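Local coordinates for uncharacterized protein (Vanderwaltozyma polyspora, PDB 5THE) that probably binds RNA, forming the C-terminal, Piwi-containing lobe of a budding-yeast Argonaute, with an RNA strand bound, at residues 477-482 / 488-493; 289-292 / 298-301; 435-440 / 470-475; 34-37 / 42-45. All coordinates share one frame; numbering follows the deposited sequence.

Contact 1 of 4, residues 477-482 / 488-493; sequences YIFGRS and VPAPVY. With nucleotides of chain B.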
# COMPACT_ATOMS: atom_id res chain seq x y z
N TYR A 477 3.11 -6.40 -8.21
CA TYR A 477 1.93 -6.66 -9.02
C TYR A 477 0.66 -6.84 -8.20
O TYR A 477 -0.38 -7.13 -8.77
CB TYR A 477 2.16 -7.90 -9.90
CG TYR A 477 3.11 -7.67 -11.06
CD1 TYR A 477 4.47 -7.44 -10.84
CD2 TYR A 477 2.64 -7.66 -12.36
CE1 TYR A 477 5.34 -7.24 -11.89
CE2 TYR A 477 3.50 -7.45 -13.43
CZ TYR A 477 4.84 -7.24 -13.18
OH TYR A 477 5.68 -7.03 -14.23
N ILE A 478 0.71 -6.69 -6.87
CA ILE A 478 -0.52 -6.85 -6.10
C ILE A 478 -0.79 -5.61 -5.26
O ILE A 478 -1.22 -5.71 -4.11
CB ILE A 478 -0.48 -8.11 -5.22
CG1 ILE A 478 0.80 -8.19 -4.42
CG2 ILE A 478 -0.65 -9.36 -6.07
CD1 ILE A 478 0.89 -9.44 -3.62
N PHE A 479 -0.54 -4.44 -5.82
CA PHE A 479 -1.02 -3.21 -5.19
C PHE A 479 -2.49 -3.06 -5.56
O PHE A 479 -2.83 -2.76 -6.71
CB PHE A 479 -0.18 -2.03 -5.66
CG PHE A 479 -0.52 -0.74 -4.99
CD1 PHE A 479 -0.31 -0.56 -3.63
CD2 PHE A 479 -1.01 0.32 -5.74
CE1 PHE A 479 -0.59 0.64 -3.03
CE2 PHE A 479 -1.31 1.52 -5.14
CZ PHE A 479 -1.11 1.69 -3.78
N GLY A 480 -3.37 -3.29 -4.60
CA GLY A 480 -4.76 -3.59 -4.91
C GLY A 480 -5.59 -2.43 -5.44
O GLY A 480 -6.73 -2.67 -5.85
N ARG A 481 -5.08 -1.20 -5.44
CA ARG A 481 -5.86 -0.09 -6.00
C ARG A 481 -5.36 0.37 -7.37
O ARG A 481 -5.83 1.39 -7.88
CB ARG A 481 -5.91 1.08 -5.02
CG ARG A 481 -4.69 1.99 -4.97
CD ARG A 481 -4.89 3.14 -3.99
NE ARG A 481 -3.76 4.06 -4.02
CZ ARG A 481 -3.54 5.03 -3.14
NH1 ARG A 481 -4.37 5.23 -2.12
NH2 ARG A 481 -2.48 5.81 -3.28
N SER A 482 -4.47 -0.37 -8.02
CA SER A 482 -4.07 -0.02 -9.36
C SER A 482 -4.09 -1.27 -10.23
O SER A 482 -4.02 -2.40 -9.73
CB SER A 482 -2.68 0.63 -9.39
OG SER A 482 -1.66 -0.34 -9.22
N VAL A 488 7.47 -0.20 -6.26
CA VAL A 488 7.98 -0.68 -4.99
C VAL A 488 7.01 -1.77 -4.52
O VAL A 488 5.83 -1.69 -4.86
CB VAL A 488 8.12 0.50 -4.00
CG1 VAL A 488 6.76 0.90 -3.41
CG2 VAL A 488 9.15 0.24 -2.96
N PRO A 489 7.44 -2.80 -3.80
CA PRO A 489 6.49 -3.86 -3.43
C PRO A 489 5.30 -3.31 -2.68
O PRO A 489 5.41 -2.34 -1.92
CB PRO A 489 7.33 -4.80 -2.56
CG PRO A 489 8.75 -4.64 -3.15
CD PRO A 489 8.82 -3.14 -3.41
N ALA A 490 4.14 -3.93 -2.89
CA ALA A 490 2.90 -3.43 -2.30
C ALA A 490 2.99 -3.19 -0.79
O ALA A 490 2.44 -2.18 -0.32
CB ALA A 490 1.76 -4.39 -2.63
N PRO A 491 3.65 -4.04 0.02
CA PRO A 491 3.75 -3.74 1.46
C PRO A 491 4.36 -2.39 1.74
O PRO A 491 3.94 -1.72 2.69
CB PRO A 491 4.65 -4.86 1.99
CG PRO A 491 4.52 -5.95 1.01
CD PRO A 491 4.30 -5.33 -0.32
N VAL A 492 5.37 -1.99 0.95
CA VAL A 492 6.02 -0.70 1.15
C VAL A 492 5.06 0.43 0.81
O VAL A 492 4.88 1.37 1.59
CB VAL A 492 7.31 -0.61 0.31
CG1 VAL A 492 7.88 0.84 0.32
CG2 VAL A 492 8.34 -1.60 0.81
N TYR A 493 4.44 0.34 -0.36
CA TYR A 493 3.44 1.33 -0.75
C TYR A 493 2.34 1.44 0.30
O TYR A 493 1.96 2.54 0.72
CB TYR A 493 2.87 0.93 -2.12
CG TYR A 493 2.65 2.06 -3.12
CD1 TYR A 493 1.87 3.17 -2.80
CD2 TYR A 493 3.17 1.98 -4.42
CE1 TYR A 493 1.65 4.19 -3.73
CE2 TYR A 493 2.97 2.98 -5.35
CZ TYR A 493 2.20 4.09 -5.01
OH TYR A 493 2.00 5.09 -5.94
P A B 4 -1.84 5.35 -7.14
OP1 A B 4 -1.77 4.74 -5.78
OP2 A B 4 -2.00 6.79 -7.34
O5' A B 4 -0.56 4.87 -7.95
C5' A B 4 -0.38 3.50 -8.24
C4' A B 4 -0.02 3.27 -9.69
O4' A B 4 -1.10 3.70 -10.55
C3' A B 4 1.19 4.02 -10.20
O3' A B 4 2.39 3.37 -9.81
C2' A B 4 0.95 4.04 -11.70
O2' A B 4 1.25 2.77 -12.27
C1' A B 4 -0.57 4.23 -11.74
N9 A B 4 -0.95 5.64 -11.79
C8 A B 4 -0.93 6.53 -10.75
N7 A B 4 -1.33 7.74 -11.08
C5 A B 4 -1.63 7.62 -12.42
C6 A B 4 -2.10 8.56 -13.33
N6 A B 4 -2.34 9.82 -12.96
N1 A B 4 -2.31 8.14 -14.60
C2 A B 4 -2.06 6.85 -14.91
N3 A B 4 -1.61 5.86 -14.13
C4 A B 4 -1.41 6.33 -12.89
P A B 3 -6.56 7.61 -5.71
OP1 A B 3 -6.31 6.99 -4.37
OP2 A B 3 -6.27 9.05 -5.95
O5' A B 3 -5.81 6.76 -6.85
C5' A B 3 -5.92 5.35 -6.86
C4' A B 3 -5.41 4.77 -8.15
O4' A B 3 -6.26 5.14 -9.26
C3' A B 3 -4.03 5.24 -8.57
O3' A B 3 -3.02 4.56 -7.88
C2' A B 3 -4.03 4.94 -10.06
O2' A B 3 -3.83 3.55 -10.29
C1' A B 3 -5.48 5.30 -10.43
N9 A B 3 -5.53 6.71 -10.82
C8 A B 3 -5.55 7.81 -9.99
N7 A B 3 -5.54 8.94 -10.66
C5 A B 3 -5.50 8.55 -11.98
C6 A B 3 -5.46 9.30 -13.15
N6 A B 3 -5.47 10.64 -13.13
N1 A B 3 -5.42 8.61 -14.31
C2 A B 3 -5.41 7.26 -14.27
N3 A B 3 -5.43 6.43 -13.22
C4 A B 3 -5.47 7.17 -12.10
P A B 5 3.60 4.17 -9.14
OP1 A B 5 4.59 3.11 -8.80
OP2 A B 5 3.08 5.10 -8.12
O5' A B 5 4.22 4.98 -10.36
C5' A B 5 4.73 4.29 -11.48
C4' A B 5 4.86 5.21 -12.67
O4' A B 5 3.55 5.71 -13.04
C3' A B 5 5.69 6.46 -12.43
O3' A B 5 7.06 6.20 -12.61
C2' A B 5 5.12 7.44 -13.45
O2' A B 5 5.64 7.18 -14.74
C1' A B 5 3.65 7.05 -13.47
N9 A B 5 2.84 7.87 -12.56
C8 A B 5 2.62 7.72 -11.22
N7 A B 5 1.85 8.65 -10.72
C5 A B 5 1.55 9.46 -11.82
C6 A B 5 0.77 10.61 -11.95
N6 A B 5 0.13 11.16 -10.91
N1 A B 5 0.68 11.16 -13.19
C2 A B 5 1.34 10.59 -14.22
N3 A B 5 2.11 9.49 -14.21
C4 A B 5 2.16 8.99 -12.97
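Phe-479 and Tyr-493 carry the contact as an oblique aromatic pair, ring centroids 4.2 Å apart and planes inclined by 31°. Phe-479 CZ lies over one face of the tyrosine ring, offset toward its rim and 3.5 Å from Tyr-493 CD1. A phenylalanine CG set anti to the backbone N (chi1 -176°) carries the ring over to Tyr-493, in the first turn of helix 490-515. Apolar contact continues at Ala-490, whose CB lies near the plane of the Phe-479 ring, at its edge, and 4.3 Å from Ile-478 CG1.

The polar side chains of Arg-481 and Tyr-493 meet the RNA of chain B. Arg-481, its NH1 held by Ile-549 O, grips OP1 of A4 with two N-H groups at the guanidinium edge, NE at 2.7 Å and NH2 at 2.8 Å, while OP1 of A3 stands over one guanidinium face. Tyr-493 OH donates to OP2 of A5, although that bond is modelled so short that its length is doubtful. Loss of the ring and hydroxyl, as with an alanine at Tyr-493, would probably leave the A5 phosphate without this partner and Phe-479 without one of its aromatic neighbours. Gripping successive phosphates in this way is consistent with guide binding by an Argonaute Piwi domain.

Contact 2 of 4, residues 289-292 / 298-301; sequences GSYD and FPGD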
# COMPACT_ATOMS: atom_id res chain seq x y z
N GLY A 289 0.82 -5.60 7.59
CA GLY A 289 1.16 -7.00 7.45
C GLY A 289 0.11 -7.81 6.72
O GLY A 289 -1.09 -7.54 6.82
N SER A 290 0.57 -8.80 5.96
CA SER A 290 -0.33 -9.74 5.30
C SER A 290 -0.90 -10.71 6.32
O SER A 290 -0.43 -10.80 7.46
CB SER A 290 0.41 -10.50 4.21
OG SER A 290 1.43 -11.30 4.79
N TYR A 291 -1.92 -11.47 5.90
CA TYR A 291 -2.43 -12.50 6.80
C TYR A 291 -2.82 -13.81 6.14
O TYR A 291 -3.28 -14.70 6.86
CB TYR A 291 -3.63 -11.97 7.61
CG TYR A 291 -4.84 -11.50 6.83
CD1 TYR A 291 -5.54 -12.36 5.97
CD2 TYR A 291 -5.33 -10.23 7.01
CE1 TYR A 291 -6.67 -11.92 5.30
CE2 TYR A 291 -6.47 -9.79 6.35
CZ TYR A 291 -7.12 -10.64 5.50
OH TYR A 291 -8.24 -10.19 4.84
N ASP A 292 -2.65 -13.99 4.83
CA ASP A 292 -2.87 -15.31 4.26
C ASP A 292 -2.00 -15.48 3.02
O ASP A 292 -1.09 -14.68 2.76
CB ASP A 292 -4.37 -15.55 3.98
CG ASP A 292 -4.95 -14.61 2.93
OD1 ASP A 292 -4.21 -13.96 2.17
OD2 ASP A 292 -6.20 -14.55 2.86
N PHE A 298 -3.59 -5.98 3.69
CA PHE A 298 -2.48 -5.57 4.55
C PHE A 298 -2.97 -4.57 5.60
O PHE A 298 -2.65 -3.38 5.53
CB PHE A 298 -1.34 -4.94 3.75
CG PHE A 298 -0.44 -5.94 3.09
CD1 PHE A 298 -0.82 -6.58 1.92
CD2 PHE A 298 0.81 -6.24 3.64
CE1 PHE A 298 0.01 -7.50 1.31
CE2 PHE A 298 1.66 -7.16 3.02
CZ PHE A 298 1.25 -7.80 1.86
N PRO A 299 -3.74 -5.02 6.59
CA PRO A 299 -4.05 -4.12 7.71
C PRO A 299 -2.77 -3.80 8.46
O PRO A 299 -1.77 -4.51 8.36
CB PRO A 299 -5.03 -4.92 8.58
CG PRO A 299 -4.82 -6.36 8.21
CD PRO A 299 -4.27 -6.38 6.78
N GLY A 300 -2.81 -2.69 9.19
CA GLY A 300 -1.61 -2.20 9.84
C GLY A 300 -1.92 -1.38 11.06
O GLY A 300 -3.07 -1.10 11.39
N ASP A 301 -0.85 -1.01 11.75
CA ASP A 301 -0.92 -0.10 12.87
C ASP A 301 0.08 1.03 12.66
O ASP A 301 1.04 0.88 11.91
CB ASP A 301 -0.64 -0.82 14.19
CG ASP A 301 -1.81 -1.66 14.64
OD1 ASP A 301 -2.92 -1.10 14.79
OD2 ASP A 301 -1.62 -2.88 14.82
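Gly-289 and Pro-299 meet where the antiparallel strands 282-289 and 300-305 of the Piwi domain, an RNase H-like fold, are joined by a loop, and the contact draws the two ends of that connection together. The first residue supplies the polar link: Gly-289 N donates to Pro-299 O over 2.9 Å. The carbonyl on the other side of the glycine is engaged more softly. Gly-289 O receives a CA-H...O contact from Phe-298 CA at 3.3 Å, and Pro-299 CD lies close to the same oxygen.

At Ser-290 the chain lies against the phenylalanine ring. Ser-290 CB sits over one face of the Phe-298 ring in a CH-pi contact, 4.0 Å from the centroid and 26° off the ring normal. The hydroxyl is engaged outside this contact, since Ser-290 OG bonds to Val-268 N of strand 264-274, and Tyr-494 meets the Phe-298 ring as well. Replacing Phe-298 by an alanine would probably open a gap beneath Ser-290 CB and deprive Tyr-494 of an aromatic neighbour.

Tyr-291 comes next, with CG lodged between the backbone N and the carbonyl carbon (chi1 60°), which brings CD2 near Pro-299 while His-330 stacks on the Tyr-291 ring. The tyrosine and proline side chains cross at about a right angle, and Tyr-291 CD2 touches Pro-299 CD at 4.0 Å.

Contact 3 of 4, residues 435-440 / 470-475; sequences FDFFIQ and EICNNL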
# COMPACT_ATOMS: atom_id res chain seq x y z
N PHE A 435 24.32 -6.62 0.09
CA PHE A 435 23.34 -7.41 -0.65
C PHE A 435 22.28 -6.46 -1.20
O PHE A 435 21.17 -6.36 -0.68
CB PHE A 435 22.76 -8.48 0.29
CG PHE A 435 22.02 -9.60 -0.40
CD1 PHE A 435 21.78 -9.57 -1.76
CD2 PHE A 435 21.57 -10.70 0.32
CE1 PHE A 435 21.10 -10.60 -2.38
CE2 PHE A 435 20.90 -11.74 -0.29
CZ PHE A 435 20.66 -11.68 -1.64
N ASP A 436 22.63 -5.75 -2.27
CA ASP A 436 21.70 -4.79 -2.85
C ASP A 436 21.47 -5.07 -4.33
O ASP A 436 22.24 -5.76 -5.00
CB ASP A 436 22.16 -3.34 -2.62
CG ASP A 436 23.38 -2.96 -3.47
OD1 ASP A 436 24.32 -3.76 -3.58
OD2 ASP A 436 23.38 -1.84 -4.02
N PHE A 437 20.34 -4.56 -4.82
CA PHE A 437 19.98 -4.70 -6.23
C PHE A 437 18.96 -3.63 -6.56
O PHE A 437 18.27 -3.11 -5.68
CB PHE A 437 19.46 -6.11 -6.55
CG PHE A 437 18.37 -6.59 -5.64
CD1 PHE A 437 17.05 -6.25 -5.87
CD2 PHE A 437 18.67 -7.40 -4.56
CE1 PHE A 437 16.04 -6.69 -5.04
CE2 PHE A 437 17.66 -7.86 -3.71
CZ PHE A 437 16.35 -7.49 -3.95
N PHE A 438 18.90 -3.28 -7.84
CA PHE A 438 17.87 -2.38 -8.35
C PHE A 438 16.84 -3.20 -9.10
O PHE A 438 17.19 -4.15 -9.81
CB PHE A 438 18.45 -1.34 -9.31
CG PHE A 438 19.38 -0.35 -8.68
CD1 PHE A 438 20.72 -0.65 -8.50
CD2 PHE A 438 18.92 0.92 -8.33
CE1 PHE A 438 21.59 0.27 -7.95
CE2 PHE A 438 19.78 1.86 -7.78
CZ PHE A 438 21.12 1.54 -7.60
N ILE A 439 15.58 -2.82 -8.98
CA ILE A 439 14.54 -3.33 -9.88
C ILE A 439 13.68 -2.15 -10.31
O ILE A 439 13.25 -1.35 -9.47
CB ILE A 439 13.66 -4.43 -9.26
CG1 ILE A 439 14.50 -5.57 -8.69
CG2 ILE A 439 12.74 -4.99 -10.31
CD1 ILE A 439 13.67 -6.69 -8.01
N GLN A 440 13.47 -2.02 -11.60
CA GLN A 440 12.50 -1.06 -12.12
C GLN A 440 11.31 -1.91 -12.50
O GLN A 440 11.30 -2.55 -13.55
CB GLN A 440 13.08 -0.28 -13.30
CG GLN A 440 12.19 0.81 -13.83
CD GLN A 440 12.98 1.83 -14.62
OE1 GLN A 440 14.15 2.08 -14.33
NE2 GLN A 440 12.36 2.41 -15.65
N GLU A 470 12.72 -12.10 -7.20
CA GLU A 470 11.43 -12.51 -7.72
C GLU A 470 10.31 -12.06 -6.80
O GLU A 470 9.28 -11.56 -7.26
CB GLU A 470 11.41 -14.03 -7.93
CG GLU A 470 10.19 -14.52 -8.69
CD GLU A 470 10.20 -16.00 -8.96
OE1 GLU A 470 11.17 -16.70 -8.57
OE2 GLU A 470 9.23 -16.47 -9.57
N ILE A 471 10.51 -12.23 -5.49
CA ILE A 471 9.54 -11.77 -4.49
C ILE A 471 9.30 -10.27 -4.61
O ILE A 471 8.16 -9.80 -4.65
CB ILE A 471 10.04 -12.13 -3.09
CG1 ILE A 471 9.79 -13.60 -2.79
CG2 ILE A 471 9.44 -11.22 -2.02
CD1 ILE A 471 10.10 -13.87 -1.39
N CYS A 472 10.39 -9.49 -4.60
CA CYS A 472 10.26 -8.05 -4.70
C CYS A 472 9.50 -7.66 -5.95
O CYS A 472 8.53 -6.90 -5.89
CB CYS A 472 11.64 -7.41 -4.71
SG CYS A 472 12.40 -7.47 -3.07
N ASN A 473 9.90 -8.22 -7.09
CA ASN A 473 9.22 -7.91 -8.33
C ASN A 473 7.76 -8.37 -8.29
O ASN A 473 6.86 -7.60 -8.63
CB ASN A 473 9.94 -8.54 -9.52
CG ASN A 473 9.35 -8.10 -10.84
OD1 ASN A 473 9.22 -6.91 -11.11
ND2 ASN A 473 8.94 -9.07 -11.66
N ASN A 474 7.52 -9.61 -7.85
CA ASN A 474 6.15 -10.13 -7.78
C ASN A 474 5.27 -9.26 -6.90
O ASN A 474 4.10 -9.00 -7.22
CB ASN A 474 6.14 -11.57 -7.25
CG ASN A 474 6.50 -12.59 -8.30
OD1 ASN A 474 6.88 -12.25 -9.41
ND2 ASN A 474 6.38 -13.85 -7.94
N LEU A 475 5.80 -8.82 -5.77
CA LEU A 475 4.98 -8.05 -4.85
C LEU A 475 4.60 -6.69 -5.40
O LEU A 475 3.71 -6.04 -4.84
CB LEU A 475 5.70 -7.90 -3.51
CG LEU A 475 5.66 -9.13 -2.62
CD1 LEU A 475 6.56 -8.94 -1.42
CD2 LEU A 475 4.24 -9.38 -2.18
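The backbone bond from Asn-474 N to Glu-470 O, 2.7 Å long, braces the helical turn that presents Cys-472 and Asn-473 to Phe-437 and Ile-439 of strand 435-440. Across the interface itself the contacts are van der Waals and sulfur-aromatic. Cys-472 SG approaches the Phe-437 ring at its edge, 89° off the ring normal and 4.0 Å from Phe-437 CZ; the sulfur thus meets the rim of the ring rather than its pi face. Ile-439 extends its longer branch toward the helix, the CD1 methyl anti to CA (chi2 178°), and touches Cys-472 CB at 3.9 Å. The shorter branch turns to the next helical residue, where Ile-439 CG2 meets Asn-473 OD1 at 4.1 Å, and these two side chains cross at about a right angle.

Strand and helix segments run in nearly the same direction, their axes inclined by 26° and 9.6 Å apart at closest approach. Phe-437 and Ile-439 project from one face of the strand, whereas Phe-438 stacks with His-453. Strand 435-440 is paired antiparallel with both 423-425 and 452-459, and helix 465-475 packs alongside it, with Tyr-454 of strand 452-459 and Phe-342 of strand 339-344 also touching Cys-472.

Contact 4 of 4, residues 34-37 / 42-45; sequences APVV and STFE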
# COMPACT_ATOMS: atom_id res chain seq x y z
N ALA A 34 7.01 -11.19 -15.49
CA ALA A 34 5.92 -10.82 -14.62
C ALA A 34 5.30 -12.08 -14.01
O ALA A 34 5.37 -13.15 -14.61
CB ALA A 34 4.85 -10.05 -15.39
N PRO A 35 4.71 -11.98 -12.83
CA PRO A 35 3.87 -13.08 -12.35
C PRO A 35 2.58 -13.12 -13.14
O PRO A 35 2.21 -12.19 -13.85
CB PRO A 35 3.61 -12.74 -10.88
CG PRO A 35 3.66 -11.22 -10.86
CD PRO A 35 4.72 -10.84 -11.89
N VAL A 36 1.87 -14.23 -12.98
CA VAL A 36 0.51 -14.33 -13.50
C VAL A 36 -0.41 -13.50 -12.62
O VAL A 36 -0.51 -13.76 -11.41
CB VAL A 36 0.06 -15.79 -13.56
CG1 VAL A 36 -1.35 -15.88 -14.07
CG2 VAL A 36 1.01 -16.60 -14.44
N VAL A 37 -1.07 -12.51 -13.20
CA VAL A 37 -2.06 -11.75 -12.44
C VAL A 37 -3.38 -12.51 -12.46
O VAL A 37 -3.83 -12.96 -13.51
CB VAL A 37 -2.23 -10.33 -13.01
CG1 VAL A 37 -3.35 -9.60 -12.27
CG2 VAL A 37 -0.92 -9.54 -12.91
N SER A 42 -10.22 -15.64 -14.54
CA SER A 42 -9.31 -15.44 -15.66
C SER A 42 -7.99 -14.94 -15.09
O SER A 42 -7.91 -14.51 -13.94
CB SER A 42 -9.90 -14.44 -16.67
OG SER A 42 -8.94 -14.02 -17.60
N THR A 43 -6.95 -15.02 -15.90
CA THR A 43 -5.63 -14.56 -15.51
C THR A 43 -5.10 -13.63 -16.58
O THR A 43 -5.61 -13.57 -17.70
CB THR A 43 -4.66 -15.73 -15.32
OG1 THR A 43 -4.51 -16.40 -16.57
CG2 THR A 43 -5.20 -16.72 -14.32
N PHE A 44 -4.05 -12.88 -16.23
CA PHE A 44 -3.26 -12.17 -17.22
C PHE A 44 -1.80 -12.49 -16.98
O PHE A 44 -1.23 -12.08 -15.97
CB PHE A 44 -3.51 -10.67 -17.18
CG PHE A 44 -2.57 -9.90 -18.05
CD1 PHE A 44 -2.34 -10.32 -19.36
CD2 PHE A 44 -1.91 -8.78 -17.58
CE1 PHE A 44 -1.46 -9.63 -20.18
CE2 PHE A 44 -1.03 -8.08 -18.40
CZ PHE A 44 -0.81 -8.51 -19.70
N GLU A 45 -1.18 -13.20 -17.91
CA GLU A 45 0.25 -13.45 -17.88
C GLU A 45 0.86 -12.76 -19.09
O GLU A 45 0.59 -13.15 -20.23
CB GLU A 45 0.59 -14.94 -17.88
CG GLU A 45 2.09 -15.14 -17.75
CD GLU A 45 2.49 -16.60 -17.74
OE1 GLU A 45 1.66 -17.43 -18.16
OE2 GLU A 45 3.63 -16.90 -17.31
O HOH W 1 5.50 -15.14 -16.71
O HOH W 2 1.23 -10.72 -15.97
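A short beta-hairpin, strands 37-38 and 43-44, is built on the antiparallel hydrogen-bonded pair of Val-37 and Phe-44. Val-37 N donates to Phe-44 O at 2.8 Å, and Phe-44 N returns a bond to Val-37 O at 2.7 Å. The CB atoms of the pair are directed to the same face of the sheet, 4.4 Å apart, although the phenylalanine ring then leads away from its partner.

Val-36 packs against the neighbouring strand through its two methyl groups. With CG1 anti to the backbone N (chi1 178°) the branches diverge: Val-36 CG1 rests against Thr-43 CB at 3.5 Å, while Val-36 CG2 lies 3.6 Å from Glu-45 CD, against the extended glutamate chain. Water extends the ladder where direct pairing ends. One water donates to both Pro-35 O and Phe-44 O, lying 2.8 Å from the latter, so Phe-44 O accepts two bonds. A second bridges Ala-34 O and Glu-45 OE2, at 2.6 Å from the carboxylate oxygen.

On the far side strand 37-38 pairs with 248-249, and Asn-253 OD1 accepts the N-H of Val-36. The whole is a small three-stranded antiparallel sheet, with the 37-38 strand in the middle and the hairpin strand 43-44 outermost on one side within this chain.

From the N terminus, contact 4 closes first, in the hairpin of strands 37-38 and 43-44. Contact 2 closes the connection between strands 282-289 and 300-305, contact 3 spans a longer excursion from strand 435-440 to helix 465-475, and contact 1 closes the loop from that helix into helix 490-515. The four follow in series, none nested or crossed, yet contact 1 touches each of the others. Its Tyr-477 packs on Ala-34, Pro-35 and Val-37 of contact 4; Pro-491 touches Phe-298 of contact 2; Pro-489 packs on Leu-475 of contact 3. Contact 1, through both its segments, thus ties together the hairpin, helix 465-475 and the connection between strands 282-289 and 300-305.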